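Side-chain contacts in putative glycosyltransferase (GalT1) (Streptococcus parasanguinis, PDB 4PHR), which probably transfers a sugar from a nucleotide donor, as a GT-D fold glycosyltransferase domain that binds UDP and manganese: residues Glu54-Arg59 with Ala209-Ala214; Leu191-Ala196 with Ala214-Lys219; Gln65-Glu70 with Asp110-Gly115; Ser158-Asp163 with Glu263-Tyr268. All blocks are in the same frame, centred on the assembly; numbering follows the deposited sequence.

Contact 1: residues Glu54-Arg59 with Ala209-Ala214; sequences EKLAKR and AKVLVA
Leu56 and Arg59 of helix 54-64 meet Val211 and Ala214 of helix 206-218, a helix-helix contact within the GT-D glycosyltransferase fold. The axes of the two short segments pass 10.3 Å apart and make an angle of 56°. Val211 touches both Leu56 and Arg59. Its two methyls divide the work. Val211 CG2 points at the first helix and lies 3.6 Å from Leu56 CD1; the same methyl is 3.9 Å from Arg59 CB. Leu56 reaches it because CG stands anti to the backbone N (chi1 174°), which swings the branched end across the gap. Val211 CG1 approaches the outer part of Arg59 obliquely, 4.0 Å from its NE. The arginine chain is folded at chi2 and chi3, and the guanidinium group is carried on toward Ala214. That polar end is held outside the contact: NH1 bonds to Gln62 OE1 and NH2 forms a salt bridge with Asp215. Lys210, next to Val211, takes no part in the contact; its NZ forms a salt bridge with the bound UDP. At the far end of the contact, Arg59 NH2 passes 4.0 Å from Ala214 CB.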
loop_
_atom_site.group_PDB
_atom_site.type_symbol
_atom_site.label_atom_id
_atom_site.label_comp_id
_atom_site.label_asym_id
_atom_site.label_seq_id
_atom_site.Cartn_x
_atom_site.Cartn_y
_atom_site.Cartn_z
ATOM N N GLU A 54 2.191 16.363 -12.445
ATOM C CA GLU A 54 2.495 17.431 -11.498
ATOM C C GLU A 54 1.435 17.612 -10.419
ATOM O O GLU A 54 1.765 17.882 -9.268
ATOM C CB GLU A 54 2.736 18.755 -12.230
ATOM C CG GLU A 54 3.222 19.878 -11.318
ATOM C CD GLU A 54 3.705 21.095 -12.083
ATOM O OE1 GLU A 54 3.363 21.224 -13.279
ATOM O OE2 GLU A 54 4.434 21.919 -11.489
ATOM N N LYS A 55 0.164 17.463 -10.781
ATOM C CA LYS A 55 -0.905 17.585 -9.796
ATOM C C LYS A 55 -0.825 16.456 -8.772
ATOM O O LYS A 55 -1.011 16.674 -7.574
ATOM C CB LYS A 55 -2.275 17.587 -10.480
ATOM C CG LYS A 55 -2.554 18.839 -11.292
ATOM C CD LYS A 55 -3.938 18.784 -11.935
ATOM C CE LYS A 55 -4.382 20.156 -12.416
ATOM N NZ LYS A 55 -3.448 20.722 -13.427
ATOM N N LEU A 56 -0.548 15.248 -9.249
ATOM C CA LEU A 56 -0.366 14.106 -8.364
ATOM C C LEU A 56 0.823 14.349 -7.429
ATOM O O LEU A 56 0.733 14.129 -6.218
ATOM C CB LEU A 56 -0.145 12.840 -9.194
ATOM C CG LEU A 56 0.213 11.559 -8.438
ATOM C CD1 LEU A 56 -0.810 11.248 -7.348
ATOM C CD2 LEU A 56 0.344 10.386 -9.411
ATOM N N ALA A 57 1.934 14.812 -7.990
ATOM C CA ALA A 57 3.128 15.062 -7.192
ATOM C C ALA A 57 2.835 16.068 -6.075
ATOM O O ALA A 57 3.241 15.875 -4.932
ATOM C CB ALA A 57 4.270 15.545 -8.076
ATOM N N LYS A 58 2.125 17.142 -6.413
ATOM C CA LYS A 58 1.765 18.148 -5.429
ATOM C C LYS A 58 0.851 17.607 -4.322
ATOM O O LYS A 58 1.068 17.884 -3.137
ATOM C CB LYS A 58 1.130 19.357 -6.122
ATOM C CG LYS A 58 0.691 20.449 -5.175
ATOM C CD LYS A 58 0.148 21.648 -5.947
ATOM C CE LYS A 58 -0.406 22.711 -5.010
ATOM N NZ LYS A 58 0.663 23.361 -4.203
ATOM N N ARG A 59 -0.165 16.827 -4.697
ATOM C CA ARG A 59 -1.053 16.221 -3.702
ATOM C C ARG A 59 -0.262 15.317 -2.756
ATOM O O ARG A 59 -0.461 15.358 -1.539
ATOM C CB ARG A 59 -2.177 15.418 -4.367
ATOM C CG ARG A 59 -3.290 16.281 -4.951
ATOM C CD ARG A 59 -4.002 17.122 -3.880
ATOM N NE ARG A 59 -4.852 16.331 -2.990
ATOM C CZ ARG A 59 -4.699 16.251 -1.668
ATOM N NH1 ARG A 59 -3.728 16.917 -1.059
ATOM N NH2 ARG A 59 -5.520 15.504 -0.948
ATOM N N ALA A 209 -3.806 5.738 -4.973
ATOM C CA ALA A 209 -4.402 5.272 -3.718
ATOM C C ALA A 209 -4.203 6.277 -2.584
ATOM O O ALA A 209 -5.081 6.452 -1.746
ATOM C CB ALA A 209 -3.829 3.913 -3.316
ATOM N N LYS A 210 -3.052 6.938 -2.550
ATOM C CA LYS A 210 -2.752 7.830 -1.433
ATOM C C LYS A 210 -3.654 9.063 -1.471
ATOM O O LYS A 210 -4.145 9.533 -0.434
ATOM C CB LYS A 210 -1.278 8.221 -1.423
ATOM C CG LYS A 210 -0.324 7.037 -1.150
ATOM C CD LYS A 210 -0.010 6.275 -2.424
ATOM C CE LYS A 210 1.019 5.153 -2.241
ATOM N NZ LYS A 210 0.463 3.830 -1.830
ATOM N N VAL A 211 -3.871 9.589 -2.669
ATOM C CA VAL A 211 -4.722 10.759 -2.830
ATOM C C VAL A 211 -6.164 10.378 -2.501
ATOM O O VAL A 211 -6.875 11.117 -1.813
ATOM C CB VAL A 211 -4.629 11.340 -4.253
ATOM C CG1 VAL A 211 -5.466 12.623 -4.367
ATOM C CG2 VAL A 211 -3.173 11.628 -4.606
ATOM N N LEU A 212 -6.584 9.212 -2.979
ATOM C CA LEU A 212 -7.932 8.728 -2.708
ATOM C C LEU A 212 -8.162 8.591 -1.204
ATOM O O LEU A 212 -9.166 9.074 -0.676
ATOM C CB LEU A 212 -8.165 7.382 -3.404
ATOM C CG LEU A 212 -9.594 6.834 -3.357
ATOM C CD1 LEU A 212 -10.553 7.825 -4.000
ATOM C CD2 LEU A 212 -9.684 5.474 -4.043
ATOM N N VAL A 213 -7.235 7.940 -0.505
ATOM C CA VAL A 213 -7.387 7.766 0.940
ATOM C C VAL A 213 -7.450 9.121 1.659
ATOM O O VAL A 213 -8.286 9.337 2.534
ATOM C CB VAL A 213 -6.269 6.864 1.524
ATOM C CG1 VAL A 213 -6.244 6.946 3.049
ATOM C CG2 VAL A 213 -6.463 5.415 1.057
ATOM N N ALA A 214 -6.563 10.036 1.284
ATOM C CA ALA A 214 -6.553 11.369 1.882
ATOM C C ALA A 214 -7.901 12.062 1.712
ATOM O O ALA A 214 -8.455 12.601 2.674
ATOM C CB ALA A 214 -5.436 12.208 1.288
#

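Contact 2: residues Leu191-Ala196 with Ala214-Lys219; sequences LTEKNA and ADLTTK
Thr192 and Glu193, neighbours on helix 185-195, touch Leu216 and Lys219 at the C-terminal end of helix 206-218. Thr192 comes first and is buried. Its OG1 stands beside the backbone N (chi1 -59°), which puts the methyl CG2 anti to that N and toward Leu216. Thr192 CG2 meets the end of the leucine, 3.7 Å from Leu216 CD2 and slightly farther from CD1. The two side chains cross at about a right angle. The hydroxyl takes the other branch and bonds within its own helix to Ile188 O, which satisfies it in the apolar surroundings.

Glu193 follows and works in two ways. Its CG packs on Leu216 CD1 at 4.1 Å. Beyond CG the chain is extended, and the carboxylate arrives across the bent end of Lys219. Glu193 OE2 forms a salt bridge with Lys219 NZ at 3.3 Å. Lys219 CE lies closer still, 3.1 Å from Glu193 OE2, so the carboxylate meets the side of the chain end as well as the ammonium group. Lys219 is the first residue to leave the helical backbone, and the pair lies toward the surface.

Farther along, Asn195 turns back on its own helix. Its ND2 donates to Leu191 O at 2.9 Å with an N-H...O angle of 164°, and the acceptor lies near the amide plane. Beneath the contact, Thr192 and Leu216 both rest on Ile201 of strand 200-204. Two helices packed side by side on a parallel sheet, joined through strand 200-204, are typical of an alpha/beta layer, here in the five-stranded sheet of the GT-D glycosyltransferase fold.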
loop_
_atom_site.group_PDB
_atom_site.type_symbol
_atom_site.label_atom_id
_atom_site.label_comp_id
_atom_site.label_asym_id
_atom_site.label_seq_id
_atom_site.Cartn_x
_atom_site.Cartn_y
_atom_site.Cartn_z
ATOM N N LEU A 191 -17.119 7.791 -7.625
ATOM C CA LEU A 191 -17.780 6.491 -7.536
ATOM C C LEU A 191 -17.447 5.764 -6.235
ATOM O O LEU A 191 -18.261 5.003 -5.715
ATOM C CB LEU A 191 -17.440 5.616 -8.750
ATOM C CG LEU A 191 -17.928 6.158 -10.101
ATOM C CD1 LEU A 191 -17.786 5.115 -11.199
ATOM C CD2 LEU A 191 -19.374 6.655 -10.021
ATOM N N THR A 192 -16.253 5.998 -5.702
ATOM C CA THR A 192 -15.909 5.418 -4.404
ATOM C C THR A 192 -16.854 5.945 -3.322
ATOM O O THR A 192 -17.428 5.165 -2.561
ATOM C CB THR A 192 -14.438 5.679 -4.021
ATOM O OG1 THR A 192 -13.576 5.110 -5.016
ATOM C CG2 THR A 192 -14.116 5.044 -2.676
ATOM N N GLU A 193 -17.044 7.264 -3.285
ATOM C CA GLU A 193 -17.966 7.882 -2.335
ATOM C C GLU A 193 -19.377 7.308 -2.457
ATOM O O GLU A 193 -20.022 7.006 -1.456
ATOM C CB GLU A 193 -18.048 9.390 -2.568
ATOM C CG GLU A 193 -16.774 10.165 -2.307
ATOM C CD GLU A 193 -16.936 11.637 -2.648
ATOM O OE1 GLU A 193 -18.041 12.182 -2.429
ATOM O OE2 GLU A 193 -15.966 12.245 -3.147
ATOM N N LYS A 194 -19.850 7.179 -3.691
ATOM C CA LYS A 194 -21.201 6.693 -3.954
ATOM C C LYS A 194 -21.411 5.281 -3.424
ATOM O O LYS A 194 -22.532 4.897 -3.078
ATOM C CB LYS A 194 -21.484 6.699 -5.454
ATOM C CG LYS A 194 -21.788 8.061 -6.036
ATOM C CD LYS A 194 -21.806 7.980 -7.550
ATOM C CE LYS A 194 -22.392 9.231 -8.155
ATOM N NZ LYS A 194 -23.833 9.334 -7.806
ATOM N N ASN A 195 -20.338 4.497 -3.389
ATOM C CA ASN A 195 -20.445 3.088 -3.044
ATOM C C ASN A 195 -19.943 2.745 -1.651
ATOM O O ASN A 195 -19.938 1.574 -1.261
ATOM C CB ASN A 195 -19.723 2.235 -4.088
ATOM C CG ASN A 195 -20.505 2.120 -5.380
ATOM O OD1 ASN A 195 -21.438 1.327 -5.477
ATOM N ND2 ASN A 195 -20.137 2.919 -6.374
ATOM N N ALA A 196 -19.529 3.761 -0.901
ATOM C CA ALA A 196 -18.826 3.533 0.357
ATOM C C ALA A 196 -19.735 3.442 1.579
ATOM O O ALA A 196 -19.273 3.116 2.671
ATOM C CB ALA A 196 -17.774 4.608 0.569
ATOM N N ALA A 214 -6.563 10.036 1.284
ATOM C CA ALA A 214 -6.553 11.369 1.882
ATOM C C ALA A 214 -7.901 12.062 1.712
ATOM O O ALA A 214 -8.455 12.601 2.674
ATOM C CB ALA A 214 -5.436 12.208 1.288
ATOM N N ASP A 215 -8.441 12.039 0.496
ATOM C CA ASP A 215 -9.708 12.726 0.229
ATOM C C ASP A 215 -10.906 12.041 0.893
ATOM O O ASP A 215 -11.825 12.710 1.360
ATOM C CB ASP A 215 -9.946 12.879 -1.276
ATOM C CG ASP A 215 -9.015 13.897 -1.924
ATOM O OD1 ASP A 215 -8.355 14.680 -1.198
ATOM O OD2 ASP A 215 -8.956 13.925 -3.175
ATOM N N LEU A 216 -10.909 10.710 0.917
ATOM C CA LEU A 216 -11.967 9.942 1.578
ATOM C C LEU A 216 -11.967 10.225 3.083
ATOM O O LEU A 216 -13.021 10.309 3.714
ATOM C CB LEU A 216 -11.758 8.442 1.344
ATOM C CG LEU A 216 -12.615 7.558 0.434
ATOM C CD1 LEU A 216 -13.558 8.318 -0.494
ATOM C CD2 LEU A 216 -11.711 6.590 -0.339
ATOM N N THR A 217 -10.772 10.356 3.651
ATOM C CA THR A 217 -10.597 10.629 5.076
ATOM C C THR A 217 -11.128 12.010 5.446
ATOM O O THR A 217 -11.729 12.194 6.510
ATOM C CB THR A 217 -9.109 10.516 5.474
ATOM O OG1 THR A 217 -8.647 9.192 5.187
ATOM C CG2 THR A 217 -8.906 10.807 6.956
ATOM N N THR A 218 -10.911 12.976 4.560
ATOM C CA THR A 218 -11.416 14.332 4.764
ATOM C C THR A 218 -12.944 14.342 4.740
ATOM O O THR A 218 -13.581 15.203 5.357
ATOM C CB THR A 218 -10.862 15.288 3.691
ATOM O OG1 THR A 218 -9.436 15.371 3.818
ATOM C CG2 THR A 218 -11.455 16.674 3.846
ATOM N N LYS A 219 -13.525 13.373 4.039
ATOM C CA LYS A 219 -14.975 13.221 3.959
ATOM C C LYS A 219 -15.500 12.274 5.039
ATOM O O LYS A 219 -16.677 11.906 5.041
ATOM C CB LYS A 219 -15.387 12.729 2.567
ATOM C CG LYS A 219 -14.981 13.657 1.426
ATOM C CD LYS A 219 -15.433 13.107 0.078
ATOM C CE LYS A 219 -16.157 14.171 -0.749
ATOM N NZ LYS A 219 -15.224 15.061 -1.498
#

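Contact 3: residues Gln65-Glu70 with Asp110-Gly115; sequences QTKSDE and DAPFYG
Lys67 runs across Pro112 and passes Ala111, where two loops meet at the surface of the chain. From CB the lysine chain starts with CG anti to the backbone N (chi1 -151°), then bends at chi2 and chi3. Lys67 CD passes 4.5 Å from Ala111 CB and also nears the proline ring. Lys67 CE comes 4.1 Å from Pro112 CD. Lys67 NZ ends 3.7 Å from Pro112 CD, with the lysine crossing the proline at about a right angle. The carboxylate of Asp110 is nearby, but not in contact with the ammonium group.

Next to it, Ser68 CB rests 3.8 Å from Phe113 CE2, approaching the ring obliquely. A water joins the serine to the Phe113 backbone. It is 2.6 Å from Ser68 OG and donates to Phe113 O at 2.7 Å. Ser68 OG is also bonded to Val74 N of strand 72-76. Within the second loop, Ala111 N donates to Tyr114 OH at 3.1 Å.

Loop 65-70 connects helix 54-64 to strand 72-76. Residues 110-115 lead from helix 102-108 into strand 115-116. Ser68 and Phe113 both pack on Leu73 of strand 72-76, the middle strand of the three-stranded parallel sheet.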
loop_
_atom_site.group_PDB
_atom_site.type_symbol
_atom_site.label_atom_id
_atom_site.label_comp_id
_atom_site.label_asym_id
_atom_site.label_seq_id
_atom_site.Cartn_x
_atom_site.Cartn_y
_atom_site.Cartn_z
ATOM N N GLN A 65 2.672 15.932 4.524
ATOM C CA GLN A 65 2.768 16.938 5.583
ATOM C C GLN A 65 1.696 16.775 6.660
ATOM O O GLN A 65 1.773 17.403 7.719
ATOM C CB GLN A 65 2.701 18.353 4.993
ATOM C CG GLN A 65 3.765 18.630 3.948
ATOM C CD GLN A 65 5.167 18.611 4.519
ATOM O OE1 GLN A 65 5.403 19.079 5.634
ATOM N NE2 GLN A 65 6.111 18.070 3.755
ATOM N N THR A 66 0.700 15.938 6.386
ATOM C CA THR A 66 -0.400 15.702 7.322
ATOM C C THR A 66 0.085 14.954 8.546
ATOM O O THR A 66 0.762 13.937 8.420
ATOM C CB THR A 66 -1.507 14.835 6.691
ATOM O OG1 THR A 66 -1.768 15.272 5.356
ATOM C CG2 THR A 66 -2.789 14.915 7.517
ATOM N N LYS A 67 -0.276 15.443 9.727
ATOM C CA LYS A 67 0.084 14.759 10.955
ATOM C C LYS A 67 -0.713 13.463 11.087
ATOM O O LYS A 67 -1.883 13.400 10.712
ATOM C CB LYS A 67 -0.191 15.667 12.157
ATOM C CG LYS A 67 0.719 15.421 13.346
ATOM C CD LYS A 67 2.129 15.919 13.074
ATOM C CE LYS A 67 2.560 16.928 14.127
ATOM N NZ LYS A 67 3.966 17.384 13.935
ATOM N N SER A 68 -0.067 12.421 11.600
ATOM C CA SER A 68 -0.782 11.206 11.971
ATOM C C SER A 68 -1.579 11.475 13.241
ATOM O O SER A 68 -1.047 12.020 14.216
ATOM C CB SER A 68 0.185 10.042 12.209
ATOM O OG SER A 68 0.755 9.578 11.003
ATOM N N ASP A 69 -2.856 11.109 13.221
ATOM C CA ASP A 69 -3.713 11.227 14.401
ATOM C C ASP A 69 -4.688 10.057 14.422
ATOM O O ASP A 69 -4.451 9.045 13.769
ATOM C CB ASP A 69 -4.443 12.573 14.425
ATOM C CG ASP A 69 -5.496 12.697 13.336
ATOM O OD1 ASP A 69 -5.523 11.854 12.413
ATOM O OD2 ASP A 69 -6.299 13.651 13.405
ATOM N N GLU A 70 -5.783 10.180 15.161
ATOM C CA GLU A 70 -6.699 9.056 15.277
ATOM C C GLU A 70 -7.491 8.831 13.981
ATOM O O GLU A 70 -8.096 7.777 13.792
ATOM C CB GLU A 70 -7.615 9.209 16.498
ATOM C CG GLU A 70 -7.941 7.879 17.162
ATOM C CD GLU A 70 -8.462 8.008 18.583
ATOM O OE1 GLU A 70 -8.295 9.084 19.196
ATOM O OE2 GLU A 70 -9.035 7.018 19.088
ATOM N N ASP A 110 9.425 15.147 9.465
ATOM C CA ASP A 110 9.771 15.531 10.834
ATOM C C ASP A 110 8.689 15.235 11.878
ATOM O O ASP A 110 8.773 15.710 13.013
ATOM C CB ASP A 110 10.162 17.011 10.886
ATOM C CG ASP A 110 9.103 17.914 10.290
ATOM O OD1 ASP A 110 7.931 17.486 10.209
ATOM O OD2 ASP A 110 9.440 19.057 9.908
ATOM N N ALA A 111 7.682 14.456 11.502
ATOM C CA ALA A 111 6.620 14.093 12.438
ATOM C C ALA A 111 7.180 13.264 13.594
ATOM O O ALA A 111 8.221 12.624 13.452
ATOM C CB ALA A 111 5.512 13.330 11.717
ATOM N N PRO A 112 6.490 13.273 14.745
ATOM C CA PRO A 112 6.941 12.494 15.906
ATOM C C PRO A 112 7.011 10.990 15.637
ATOM O O PRO A 112 7.860 10.306 16.202
ATOM C CB PRO A 112 5.890 12.813 16.983
ATOM C CG PRO A 112 4.724 13.394 16.241
ATOM C CD PRO A 112 5.305 14.092 15.054
ATOM N N PHE A 113 6.127 10.485 14.783
ATOM C CA PHE A 113 6.150 9.075 14.405
ATOM C C PHE A 113 5.431 8.872 13.085
ATOM O O PHE A 113 4.613 9.698 12.681
ATOM C CB PHE A 113 5.489 8.207 15.478
ATOM C CG PHE A 113 4.008 8.422 15.602
ATOM C CD1 PHE A 113 3.502 9.380 16.469
ATOM C CD2 PHE A 113 3.117 7.667 14.851
ATOM C CE1 PHE A 113 2.138 9.581 16.580
ATOM C CE2 PHE A 113 1.753 7.863 14.962
ATOM C CZ PHE A 113 1.261 8.822 15.825
ATOM N N TYR A 114 5.751 7.763 12.426
ATOM C CA TYR A 114 5.062 7.335 11.212
ATOM C C TYR A 114 4.649 5.891 11.376
ATOM O O TYR A 114 5.255 5.168 12.160
ATOM C CB TYR A 114 5.994 7.461 10.000
ATOM C CG TYR A 114 6.346 8.896 9.680
ATOM C CD1 TYR A 114 7.461 9.501 10.249
ATOM C CD2 TYR A 114 5.549 9.653 8.826
ATOM C CE1 TYR A 114 7.779 10.822 9.967
ATOM C CE2 TYR A 114 5.859 10.965 8.532
ATOM C CZ TYR A 114 6.974 11.548 9.111
ATOM O OH TYR A 114 7.296 12.855 8.834
ATOM N N GLY A 115 3.619 5.468 10.648
ATOM C CA GLY A 115 3.314 4.054 10.546
ATOM C C GLY A 115 4.252 3.400 9.546
ATOM O O GLY A 115 5.062 4.081 8.918
HETATM O O HOH W 1 2.968 10.883 10.918
#

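Contact 4: residues Ser158-Asp163 with Glu263-Tyr268; sequences SGVGND and EFSQEY
A type II beta turn from Gly159 to Asn162 faces the N-terminal end of helix 266-271, and Val160 of the turn makes the contact. Val160 points its side chain at the helix. Val160 CG2 lies 3.5 Å from Tyr268 CD1 and 4.0 Å from Tyr268 CG, so it touches the ring close to its root. The methyl approaches the ring obliquely, and the two side chains cross at about a right angle. Tyr268 presents this part of its ring because CG is anti to the backbone N (chi1 167°). The other methyl, Val160 CG1, is turned to Ser265 and comes 4.4 Å from its CB.

Ser265 is the N-cap of helix 266-271. Its OG accepts from Tyr268 N at 3.1 Å with an N-H...O angle of 166°, so a nearly straight bond caps the first turn. The same residue that meets the valine thus has its backbone held by the cap. The beta turn is closed by Asn162 N bonding to Gly159 O at 3.3 Å.

In the fold, the turn lies in the loop between strands 147-153 and 170-176 of the five-stranded parallel sheet, and helix 266-271 leads into its edge strand 272-275. Val160 and Tyr268 both touch Arg173 of strand 170-176. The tyrosine side chain is about 7 Å from that of Ser156, a UDP-binding residue, and about 10 Å from the bound UDP.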
loop_
_atom_site.group_PDB
_atom_site.type_symbol
_atom_site.label_atom_id
_atom_site.label_comp_id
_atom_site.label_asym_id
_atom_site.label_seq_id
_atom_site.Cartn_x
_atom_site.Cartn_y
_atom_site.Cartn_z
ATOM N N SER A 158 -7.271 -8.616 -5.935
ATOM C CA SER A 158 -6.852 -8.845 -4.562
ATOM C C SER A 158 -7.776 -9.855 -3.897
ATOM O O SER A 158 -9.000 -9.689 -3.877
ATOM C CB SER A 158 -6.838 -7.529 -3.773
ATOM O OG SER A 158 -5.917 -6.594 -4.326
ATOM N N GLY A 159 -7.181 -10.912 -3.356
ATOM C CA GLY A 159 -7.938 -11.950 -2.685
ATOM C C GLY A 159 -8.559 -12.966 -3.622
ATOM O O GLY A 159 -9.134 -13.948 -3.176
ATOM N N VAL A 160 -8.429 -12.754 -4.927
ATOM C CA VAL A 160 -9.066 -13.653 -5.880
ATOM C C VAL A 160 -8.273 -14.952 -5.978
ATOM O O VAL A 160 -7.076 -14.946 -6.254
ATOM C CB VAL A 160 -9.230 -13.003 -7.265
ATOM C CG1 VAL A 160 -9.826 -14.004 -8.249
ATOM C CG2 VAL A 160 -10.109 -11.765 -7.153
ATOM N N GLY A 161 -8.950 -16.063 -5.731
ATOM C CA GLY A 161 -8.296 -17.358 -5.725
ATOM C C GLY A 161 -7.564 -17.701 -4.439
ATOM O O GLY A 161 -6.844 -18.690 -4.389
ATOM N N ASN A 162 -7.729 -16.882 -3.405
ATOM C CA ASN A 162 -7.171 -17.197 -2.093
ATOM C C ASN A 162 -8.165 -16.802 -1.001
ATOM O O ASN A 162 -9.225 -16.247 -1.302
ATOM C CB ASN A 162 -5.780 -16.554 -1.888
ATOM C CG ASN A 162 -5.819 -15.037 -1.897
ATOM O OD1 ASN A 162 -6.508 -14.423 -1.091
ATOM N ND2 ASN A 162 -5.031 -14.426 -2.779
ATOM N N ASP A 163 -7.832 -17.069 0.259
ATOM C CA ASP A 163 -8.772 -16.828 1.358
ATOM C C ASP A 163 -8.508 -15.540 2.141
ATOM O O ASP A 163 -8.997 -15.371 3.256
ATOM C CB ASP A 163 -8.837 -18.038 2.306
ATOM C CG ASP A 163 -7.535 -18.281 3.048
ATOM O OD1 ASP A 163 -6.589 -17.485 2.881
ATOM O OD2 ASP A 163 -7.463 -19.261 3.820
ATOM N N GLU A 263 -8.113 -15.475 -15.679
ATOM C CA GLU A 263 -9.190 -16.440 -15.592
ATOM C C GLU A 263 -10.507 -15.691 -15.473
ATOM O O GLU A 263 -10.531 -14.496 -15.157
ATOM C CB GLU A 263 -8.992 -17.341 -14.374
ATOM C CG GLU A 263 -7.696 -18.137 -14.393
ATOM C CD GLU A 263 -7.409 -18.814 -13.066
ATOM O OE1 GLU A 263 -7.372 -18.109 -12.034
ATOM O OE2 GLU A 263 -7.227 -20.051 -13.053
ATOM N N PHE A 264 -11.603 -16.391 -15.734
ATOM C CA PHE A 264 -12.906 -15.862 -15.403
ATOM C C PHE A 264 -13.355 -16.441 -14.065
ATOM O O PHE A 264 -13.502 -17.654 -13.902
ATOM C CB PHE A 264 -13.931 -16.180 -16.489
ATOM C CG PHE A 264 -15.267 -15.534 -16.256
ATOM C CD1 PHE A 264 -15.516 -14.251 -16.704
ATOM C CD2 PHE A 264 -16.268 -16.206 -15.575
ATOM C CE1 PHE A 264 -16.744 -13.651 -16.489
ATOM C CE2 PHE A 264 -17.498 -15.612 -15.356
ATOM C CZ PHE A 264 -17.733 -14.333 -15.813
ATOM N N SER A 265 -13.563 -15.553 -13.109
ATOM C CA SER A 265 -14.085 -15.918 -11.804
ATOM C C SER A 265 -15.447 -15.279 -11.644
ATOM O O SER A 265 -15.553 -14.062 -11.523
ATOM C CB SER A 265 -13.162 -15.421 -10.695
ATOM O OG SER A 265 -13.845 -15.419 -9.452
ATOM N N GLN A 266 -16.490 -16.099 -11.635
ATOM C CA GLN A 266 -17.848 -15.598 -11.490
ATOM C C GLN A 266 -17.999 -14.785 -10.208
ATOM O O GLN A 266 -18.624 -13.724 -10.209
ATOM C CB GLN A 266 -18.854 -16.754 -11.515
ATOM C CG GLN A 266 -20.304 -16.316 -11.398
ATOM C CD GLN A 266 -21.279 -17.428 -11.737
ATOM O OE1 GLN A 266 -20.888 -18.480 -12.241
ATOM N NE2 GLN A 266 -22.559 -17.197 -11.462
ATOM N N GLU A 267 -17.418 -15.277 -9.118
ATOM C CA GLU A 267 -17.532 -14.594 -7.832
ATOM C C GLU A 267 -16.905 -13.198 -7.886
ATOM O O GLU A 267 -17.490 -12.223 -7.419
ATOM C CB GLU A 267 -16.910 -15.429 -6.710
ATOM C CG GLU A 267 -17.011 -14.779 -5.338
ATOM C CD GLU A 267 -16.810 -15.759 -4.196
ATOM O OE1 GLU A 267 -16.118 -16.780 -4.399
ATOM O OE2 GLU A 267 -17.352 -15.511 -3.097
ATOM N N TYR A 268 -15.708 -13.106 -8.455
ATOM C CA TYR A 268 -15.047 -11.824 -8.661
ATOM C C TYR A 268 -15.911 -10.922 -9.537
ATOM O O TYR A 268 -16.181 -9.770 -9.193
ATOM C CB TYR A 268 -13.660 -12.054 -9.278
ATOM C CG TYR A 268 -12.960 -10.834 -9.842
ATOM C CD1 TYR A 268 -12.407 -9.868 -9.010
ATOM C CD2 TYR A 268 -12.808 -10.680 -11.217
ATOM C CE1 TYR A 268 -11.748 -8.754 -9.535
ATOM C CE2 TYR A 268 -12.151 -9.580 -11.749
ATOM C CZ TYR A 268 -11.624 -8.620 -10.908
ATOM O OH TYR A 268 -10.972 -7.536 -11.462
#

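Contacts 1 and 2 are neighbours, with centres 14 Å apart. They share Ala214 and helix 206-218, and the Arg59-Asp215 salt bridge ties them together. Contact 3 falls between the two segments of contact 1 in the chain; their centres are about 17 Å apart. It joins the loops beside the three-stranded sheet. Contact 4 is on the other side of the chain's centre from contact 3, with centres about 35 Å apart. It involves a loop and a helix that connect to strands of the five-stranded sheet. Segment 158-163 comes before both segments of contact 2, and 263-268 after them. Contact 1 bridges between helix 54-64, which precedes strand 72-76 of the smaller sheet, and the UDP-binding helix of the larger one.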